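Local coordinates for protein Vlm2 (Streptomyces tsusimaensis, PDB 6ECB) that forms the thioesterase domain of the nonribosomal peptide synthetase that makes valinomycin, and probably oligomerises, cyclises and releases the depsipeptide chain, at residues Leu75-Thr80 with Ser205-Asp210; Leu191-Ala194 with Pro198-Ser201; Thr265-Pro270 with Ala286-Arg291. All coordinates share one frame; numbering follows the deposited sequence.

Contact 1: Leu75-Thr80 with Ser205-Asp210; sequences LGAGET and SEDYLD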
loop_
_atom_site.group_PDB
_atom_site.type_symbol
_atom_site.label_atom_id
_atom_site.label_comp_id
_atom_site.label_asym_id
_atom_site.label_seq_id
_atom_site.Cartn_x
_atom_site.Cartn_y
_atom_site.Cartn_z
ATOM N N LEU A 75 10.642 -4.058 10.861
ATOM C CA LEU A 75 10.861 -5.068 9.834
ATOM C C LEU A 75 12.342 -5.327 9.551
ATOM O O LEU A 75 12.657 -6.357 8.951
ATOM C CB LEU A 75 10.136 -4.664 8.544
ATOM C CG LEU A 75 8.601 -4.581 8.586
ATOM C CD1 LEU A 75 8.027 -4.206 7.237
ATOM C CD2 LEU A 75 7.928 -5.863 9.066
ATOM N N GLY A 76 13.259 -4.466 10.030
ATOM C CA GLY A 76 14.676 -4.645 9.753
ATOM C C GLY A 76 15.368 -5.628 10.685
ATOM O O GLY A 76 14.915 -5.929 11.786
ATOM N N ALA A 77 16.519 -6.137 10.235
ATOM C CA ALA A 77 17.214 -7.165 10.995
ATOM C C ALA A 77 17.727 -6.597 12.312
ATOM O O ALA A 77 18.172 -5.446 12.384
ATOM C CB ALA A 77 18.373 -7.744 10.187
ATOM N N GLY A 78 17.635 -7.406 13.362
ATOM C CA GLY A 78 18.091 -6.983 14.672
ATOM C C GLY A 78 17.302 -5.857 15.303
ATOM O O GLY A 78 17.692 -5.374 16.371
ATOM N N GLU A 79 16.206 -5.425 14.691
ATOM C CA GLU A 79 15.347 -4.416 15.287
ATOM C C GLU A 79 14.299 -5.065 16.184
ATOM O O GLU A 79 14.014 -6.259 16.098
ATOM C CB GLU A 79 14.642 -3.586 14.224
ATOM C CG GLU A 79 15.543 -2.814 13.299
ATOM C CD GLU A 79 14.748 -1.935 12.341
ATOM O OE1 GLU A 79 13.503 -1.928 12.414
ATOM O OE2 GLU A 79 15.373 -1.257 11.503
ATOM N N THR A 80 13.742 -4.275 17.048
ATOM C CA THR A 80 12.636 -4.771 17.842
ATOM C C THR A 80 11.384 -4.789 16.967
ATOM O O THR A 80 11.068 -3.777 16.342
ATOM C CB THR A 80 12.407 -3.886 19.055
ATOM O OG1 THR A 80 13.669 -3.536 19.643
ATOM C CG2 THR A 80 11.567 -4.628 20.074
ATOM N N SER A 205 14.627 -11.128 3.233
ATOM C CA SER A 205 15.297 -12.248 3.869
ATOM C C SER A 205 14.296 -13.134 4.614
ATOM O O SER A 205 13.117 -12.801 4.747
ATOM C CB SER A 205 16.319 -11.729 4.863
ATOM O OG SER A 205 15.630 -10.892 5.779
ATOM N N GLU A 206 14.791 -14.262 5.127
ATOM C CA GLU A 206 13.959 -15.118 5.975
ATOM C C GLU A 206 13.401 -14.332 7.158
ATOM O O GLU A 206 12.211 -14.432 7.488
ATOM C CB GLU A 206 14.774 -16.314 6.465
ATOM C CG GLU A 206 13.983 -17.257 7.353
ATOM C CD GLU A 206 14.843 -18.358 7.940
ATOM O OE1 GLU A 206 15.913 -18.642 7.365
ATOM O OE2 GLU A 206 14.450 -18.920 8.986
ATOM N N ASP A 207 14.247 -13.517 7.787
ATOM C CA ASP A 207 13.821 -12.716 8.929
ATOM C C ASP A 207 12.785 -11.665 8.534
ATOM O O ASP A 207 11.803 -11.444 9.252
ATOM C CB ASP A 207 15.047 -12.055 9.539
ATOM C CG ASP A 207 14.735 -11.335 10.808
ATOM O OD1 ASP A 207 14.374 -12.021 11.787
ATOM O OD2 ASP A 207 14.847 -10.086 10.815
ATOM N N TYR A 208 13.002 -10.970 7.414
ATOM C CA TYR A 208 12.043 -9.975 6.965
ATOM C C TYR A 208 10.690 -10.609 6.690
ATOM O O TYR A 208 9.643 -10.049 7.034
ATOM C CB TYR A 208 12.570 -9.292 5.698
ATOM C CG TYR A 208 11.756 -8.133 5.223
ATOM C CD1 TYR A 208 12.075 -6.828 5.585
ATOM C CD2 TYR A 208 10.658 -8.323 4.393
ATOM C CE1 TYR A 208 11.337 -5.766 5.138
ATOM C CE2 TYR A 208 9.921 -7.276 3.951
ATOM C CZ TYR A 208 10.259 -5.994 4.332
ATOM O OH TYR A 208 9.513 -4.971 3.886
ATOM N N LEU A 209 10.688 -11.761 6.034
ATOM C CA LEU A 209 9.427 -12.419 5.719
ATOM C C LEU A 209 8.664 -12.772 6.990
ATOM O O LEU A 209 7.441 -12.598 7.068
ATOM C CB LEU A 209 9.712 -13.676 4.892
ATOM C CG LEU A 209 8.508 -14.538 4.537
ATOM C CD1 LEU A 209 7.493 -13.751 3.722
ATOM C CD2 LEU A 209 8.976 -15.777 3.786
ATOM N N ASP A 210 9.370 -13.318 7.979
ATOM C CA ASP A 210 8.739 -13.630 9.256
ATOM C C ASP A 210 8.134 -12.384 9.885
ATOM O O ASP A 210 6.988 -12.399 10.356
ATOM C CB ASP A 210 9.779 -14.256 10.185
ATOM C CG ASP A 210 9.168 -14.754 11.471
ATOM O OD1 ASP A 210 8.383 -15.723 11.395
ATOM O OD2 ASP A 210 9.459 -14.177 12.546
HETATM O O HOH W 1 14.550 -8.462 8.632
#

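Contact 2: Leu191-Ala194 with Pro198-Ser201; sequences LDRA and PRVS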
loop_
_atom_site.group_PDB
_atom_site.type_symbol
_atom_site.label_atom_id
_atom_site.label_comp_id
_atom_site.label_asym_id
_atom_site.label_seq_id
_atom_site.Cartn_x
_atom_site.Cartn_y
_atom_site.Cartn_z
ATOM N N LEU A 191 11.014 -17.479 -0.349
ATOM C CA LEU A 191 12.412 -17.065 -0.273
ATOM C C LEU A 191 13.174 -17.521 -1.513
ATOM O O LEU A 191 13.983 -16.769 -2.071
ATOM C CB LEU A 191 13.050 -17.617 1.006
ATOM C CG LEU A 191 12.427 -17.091 2.303
ATOM C CD1 LEU A 191 12.970 -17.828 3.519
ATOM C CD2 LEU A 191 12.685 -15.611 2.436
ATOM N N ASP A 192 12.918 -18.750 -1.957
ATOM C CA ASP A 192 13.536 -19.251 -3.181
ATOM C C ASP A 192 13.252 -18.319 -4.359
ATOM O O ASP A 192 14.124 -18.076 -5.205
ATOM C CB ASP A 192 13.011 -20.651 -3.471
ATOM C CG ASP A 192 13.600 -21.709 -2.548
ATOM O OD1 ASP A 192 14.587 -21.417 -1.836
ATOM O OD2 ASP A 192 13.068 -22.838 -2.545
ATOM N N ARG A 193 12.024 -17.815 -4.440
ATOM C CA ARG A 193 11.646 -16.879 -5.496
ATOM C C ARG A 193 12.331 -15.529 -5.326
ATOM O O ARG A 193 12.686 -14.881 -6.317
ATOM C CB ARG A 193 10.123 -16.723 -5.497
ATOM C CG ARG A 193 9.569 -15.450 -6.184
ATOM C CD ARG A 193 9.835 -15.405 -7.697
ATOM N NE ARG A 193 9.277 -14.194 -8.305
ATOM C CZ ARG A 193 9.819 -12.981 -8.203
ATOM N NH1 ARG A 193 10.945 -12.805 -7.522
ATOM N NH2 ARG A 193 9.232 -11.936 -8.778
ATOM N N ALA A 194 12.541 -15.089 -4.095
ATOM C CA ALA A 194 12.995 -13.726 -3.872
ATOM C C ALA A 194 14.507 -13.588 -3.834
ATOM O O ALA A 194 15.023 -12.489 -4.099
ATOM C CB ALA A 194 12.426 -13.187 -2.556
ATOM N N PRO A 198 16.627 -9.027 -8.105
ATOM C CA PRO A 198 17.308 -7.807 -7.636
ATOM C C PRO A 198 16.359 -6.713 -7.169
ATOM O O PRO A 198 16.802 -5.768 -6.504
ATOM C CB PRO A 198 18.111 -7.372 -8.867
ATOM C CG PRO A 198 17.330 -7.905 -10.027
ATOM C CD PRO A 198 16.754 -9.209 -9.564
ATOM N N ARG A 199 15.074 -6.818 -7.493
ATOM C CA ARG A 199 14.096 -5.841 -7.025
ATOM C C ARG A 199 13.823 -5.990 -5.530
ATOM O O ARG A 199 13.505 -5.003 -4.860
ATOM C CB ARG A 199 12.793 -5.998 -7.816
ATOM C CG ARG A 199 12.890 -5.668 -9.323
ATOM C CD ARG A 199 11.701 -6.229 -10.109
ATOM N NE ARG A 199 11.810 -7.670 -10.362
ATOM C CZ ARG A 199 11.010 -8.369 -11.171
ATOM N NH1 ARG A 199 10.026 -7.775 -11.838
ATOM N NH2 ARG A 199 11.200 -9.677 -11.325
ATOM N N VAL A 200 13.937 -7.205 -4.988
ATOM C CA VAL A 200 13.560 -7.444 -3.599
ATOM C C VAL A 200 14.622 -8.173 -2.783
ATOM O O VAL A 200 14.519 -8.207 -1.558
ATOM C CB VAL A 200 12.236 -8.231 -3.536
ATOM C CG1 VAL A 200 11.153 -7.497 -4.300
ATOM C CG2 VAL A 200 12.431 -9.644 -4.098
ATOM N N SER A 201 15.633 -8.776 -3.411
ATOM C CA SER A 201 16.579 -9.601 -2.654
ATOM C C SER A 201 17.347 -8.795 -1.613
ATOM O O SER A 201 17.863 -9.374 -0.653
ATOM C CB SER A 201 17.559 -10.281 -3.606
ATOM O OG SER A 201 18.392 -9.331 -4.233
#

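Contact 3: Thr265-Pro270 with Ala286-Arg291; sequences TFVDIP and AQLLDR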
loop_
_atom_site.group_PDB
_atom_site.type_symbol
_atom_site.label_atom_id
_atom_site.label_comp_id
_atom_site.label_asym_id
_atom_site.label_seq_id
_atom_site.Cartn_x
_atom_site.Cartn_y
_atom_site.Cartn_z
ATOM N N THR A 265 -12.150 12.267 -7.853
ATOM C CA THR A 265 -12.189 11.756 -9.211
ATOM C C THR A 265 -12.099 10.244 -9.150
ATOM O O THR A 265 -11.271 9.710 -8.411
ATOM C CB THR A 265 -11.034 12.312 -10.048
ATOM O OG1 THR A 265 -11.140 13.737 -10.132
ATOM C CG2 THR A 265 -11.062 11.717 -11.453
ATOM N N PHE A 266 -12.950 9.556 -9.911
ATOM C CA PHE A 266 -12.925 8.101 -9.978
ATOM C C PHE A 266 -12.420 7.671 -11.346
ATOM O O PHE A 266 -12.890 8.181 -12.370
ATOM C CB PHE A 266 -14.319 7.516 -9.710
ATOM C CG PHE A 266 -14.820 7.787 -8.326
ATOM C CD1 PHE A 266 -15.531 8.941 -8.031
ATOM C CD2 PHE A 266 -14.527 6.912 -7.293
ATOM C CE1 PHE A 266 -15.972 9.195 -6.734
ATOM C CE2 PHE A 266 -14.964 7.167 -6.010
ATOM C CZ PHE A 266 -15.678 8.310 -5.727
ATOM N N VAL A 267 -11.491 6.722 -11.359
ATOM C CA VAL A 267 -10.877 6.221 -12.588
ATOM C C VAL A 267 -10.926 4.696 -12.578
ATOM O O VAL A 267 -10.394 4.055 -11.665
ATOM C CB VAL A 267 -9.422 6.701 -12.727
ATOM C CG1 VAL A 267 -8.784 6.155 -14.006
ATOM C CG2 VAL A 267 -9.357 8.217 -12.714
ATOM N N ASP A 268 -11.539 4.110 -13.600
ATOM C CA ASP A 268 -11.585 2.657 -13.692
ATOM C C ASP A 268 -10.220 2.140 -14.156
ATOM O O ASP A 268 -9.603 2.723 -15.060
ATOM C CB ASP A 268 -12.668 2.207 -14.679
ATOM C CG ASP A 268 -14.096 2.432 -14.171
ATOM O OD1 ASP A 268 -14.319 2.822 -13.018
ATOM O OD2 ASP A 268 -15.023 2.179 -14.949
ATOM N N ILE A 269 -9.767 1.041 -13.556
ATOM C CA ILE A 269 -8.501 0.412 -13.948
ATOM C C ILE A 269 -8.730 -1.074 -14.191
ATOM O O ILE A 269 -9.674 -1.674 -13.652
ATOM C CB ILE A 269 -7.401 0.624 -12.883
ATOM C CG1 ILE A 269 -7.884 0.243 -11.472
ATOM C CG2 ILE A 269 -6.946 2.079 -12.887
ATOM C CD1 ILE A 269 -6.783 0.133 -10.418
ATOM N N PRO A 270 -7.854 -1.711 -14.970
ATOM C CA PRO A 270 -7.991 -3.146 -15.228
ATOM C C PRO A 270 -7.471 -3.987 -14.075
ATOM O O PRO A 270 -6.815 -3.512 -13.148
ATOM C CB PRO A 270 -7.127 -3.361 -16.481
ATOM C CG PRO A 270 -6.040 -2.365 -16.324
ATOM C CD PRO A 270 -6.708 -1.134 -15.701
ATOM N N ALA A 286 -0.400 2.130 -14.147
ATOM C CA ALA A 286 0.613 3.182 -14.173
ATOM C C ALA A 286 0.302 4.233 -15.232
ATOM O O ALA A 286 0.439 5.436 -14.979
ATOM C CB ALA A 286 2.007 2.568 -14.433
ATOM N N GLN A 287 -0.094 3.801 -16.437
ATOM C CA GLN A 287 -0.430 4.738 -17.504
ATOM C C GLN A 287 -1.555 5.668 -17.075
ATOM O O GLN A 287 -1.536 6.865 -17.387
ATOM C CB GLN A 287 -0.813 3.957 -18.765
ATOM C CG GLN A 287 -1.300 4.782 -19.922
ATOM C CD GLN A 287 -1.432 3.945 -21.198
ATOM O OE1 GLN A 287 -0.497 3.228 -21.589
ATOM N NE2 GLN A 287 -2.598 4.022 -21.842
ATOM N N LEU A 288 -2.544 5.131 -16.353
ATOM C CA LEU A 288 -3.676 5.938 -15.908
ATOM C C LEU A 288 -3.293 6.876 -14.766
ATOM O O LEU A 288 -3.779 8.019 -14.713
ATOM C CB LEU A 288 -4.830 5.012 -15.514
ATOM C CG LEU A 288 -5.507 4.386 -16.735
ATOM C CD1 LEU A 288 -6.357 3.180 -16.371
ATOM C CD2 LEU A 288 -6.347 5.414 -17.444
ATOM N N LEU A 289 -2.451 6.425 -13.830
ATOM C CA LEU A 289 -1.933 7.351 -12.818
ATOM C C LEU A 289 -1.135 8.464 -13.476
ATOM O O LEU A 289 -1.249 9.638 -13.097
ATOM C CB LEU A 289 -1.033 6.639 -11.804
ATOM C CG LEU A 289 -1.593 6.266 -10.453
ATOM C CD1 LEU A 289 -2.670 5.222 -10.647
ATOM C CD2 LEU A 289 -0.474 5.732 -9.551
ATOM N N ASP A 290 -0.310 8.110 -14.459
ATOM C CA ASP A 290 0.441 9.126 -15.185
ATOM C C ASP A 290 -0.504 10.136 -15.816
ATOM O O ASP A 290 -0.291 11.352 -15.726
ATOM C CB ASP A 290 1.298 8.498 -16.281
ATOM C CG ASP A 290 2.571 7.852 -15.774
ATOM O OD1 ASP A 290 3.018 8.121 -14.648
ATOM O OD2 ASP A 290 3.158 7.062 -16.570
ATOM N N ARG A 291 -1.549 9.643 -16.482
ATOM C CA ARG A 291 -2.447 10.527 -17.222
ATOM C C ARG A 291 -3.224 11.442 -16.290
ATOM O O ARG A 291 -3.399 12.633 -16.585
ATOM C CB ARG A 291 -3.424 9.697 -18.055
ATOM C CG ARG A 291 -4.462 10.528 -18.815
ATOM C CD ARG A 291 -5.451 9.623 -19.565
ATOM N NE ARG A 291 -4.770 8.506 -20.225
ATOM C CZ ARG A 291 -5.382 7.422 -20.694
ATOM N NH1 ARG A 291 -6.701 7.296 -20.586
ATOM N NH2 ARG A 291 -4.671 6.458 -21.266
#

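Contact 1: Leu75-Thr80 with Ser205-Asp210
L75 leans against the phenol ring of Y208, bringing the loop after core strand 67-71 onto the first turn of helix 206-220, in the helical region that is probably the lid of this alpha/beta-hydrolase domain. The leucine keeps CG beside its backbone N and anti to the carbonyl carbon (chi1 -64°). Its side chain crosses the ring obliquely: CB meets Y208 CE1 at 3.8 Å, while L75 CD1 reaches Y208 OH at 3.7 Å. The peptide oxygen L75 O approaches Y208 CD1 to 3.4 Å, again at a slant to the ring. With CG anti to the backbone N (chi1 -173°), Y208 carries its hydroxyl beyond the leucine to hydrogen bonds with E71 and T50, and F203 packs against the ring edge-to-face. S205 is the N-cap, its OG accepting from Y208 N at 3.1 Å. Beside this apolar patch one water donates both to L75 O (2.8 Å) and to D207 OD2 (2.7 Å); the same carboxylate oxygen forms a salt bridge with R211, whose guanidinium also holds E79 O. Replacing Y208 by an alanine is likely to leave a gap beside L75 and deprive E71 and T50 of the hydroxyl they share. A buried leucine-tyrosine pair is thus joined to a more exposed polar margin, where water bridges loop carbonyl and helix carboxylate and R211 probably offsets the charge of D207.

Contact 2: Leu191-Ala194 with Pro198-Ser201
A194, in the last turn of helix 183-194, and S201, in the irregular segment before helix 206-220, have their CA atoms 5.6 Å apart as the chain doubles back through the short connection between these two consecutive helices of the probable lid region. The carbonyl oxygen of A194 faces carbon here: A194 O lies 3.4 Å from S201 CB and 3.8 Å from V200 CG2. That same valine methyl meets the alanine methyl, A194 CB to V200 CG2 at 3.9 Å; a chi1 of -56° puts CG2 between the valine's own backbone N and carbonyl carbon, where it touches both CB and O of A194. S201 turns its hydroxyl to a weak hydrogen bond with D197 O. Further out, the guanidinium groups of R193 and R199 come close, R193 NH2 to R199 NH2 3.9 Å, their planes 21° apart. R193 gets there through a bend at chi2 (65°), R199 through one at chi3. Both are gathered round the carboxylate of D197, whose OD2 takes R193 NH1 and whose OD1 takes R199 NE, and R199 NH1 has a second anion in E56. The chemistry is therefore divided: A194 and V200, both buried, pack methyl to methyl on the inner side of the connection, while D197 holds two arginines together and, with E56, probably offsets much of the positive charge concentrated there.

Contact 3: Thr265-Pro270 with Ala286-Arg291
The edge strand 264-268 and the C-terminal helix 281-293 of the alpha/beta-hydrolase fold pack together here, chiefly through L288, which meets V267, D268, I269 and P270. L288 directs its CB at the strand, with CG anti to the carbonyl carbon (chi1 -73°), and its two methyls divide the work. CD1 takes the far end of the segment, lying 3.5 Å from D268 O, 3.7 Å from I269 CG2 and 4.4 Å from P270 CD. CD2 touches V267 more loosely, 4.3 Å from V267 CG1, and also sits 3.7 Å above the guanidinium plane of R291, toward the rim of that group; it thus lies between V267 across the contact and a guanidinium face one turn along its own helix. I269 and L288 otherwise pass each other at a slant. The CB of D268 points away from the helix; its carboxylate forms salt bridges with R241 and K243. V267 also touches H292, and I269 the aliphatic V285, both of the same helix. The strand pairs with parallel strand 237-241 through backbone hydrogen bonds of V267 with V239 and R241, while helix 281-293 leans with A286 on L57 and H60 of helix 55-60.

From the N terminus, contact 1 opens in the loop after strand 67-71 and closes 125 residues later on helix 206-220. The long loop so formed takes in strands 105-110 and 134-137, helices 86-97 and 112-126, and the helices from 157 to 194, probably part of the thioesterase lid. Contact 2 is nested inside it, closing only the short connection after helix 183-194. The two touch where L191 packs on S205, E206 and L209, joining the successive helices 183-194 and 206-220. Contact 3 follows in series, closing the stretch from the edge strand to the C-terminal helix; its centre lies about 34 Å from that of contact 1, across the domain centre.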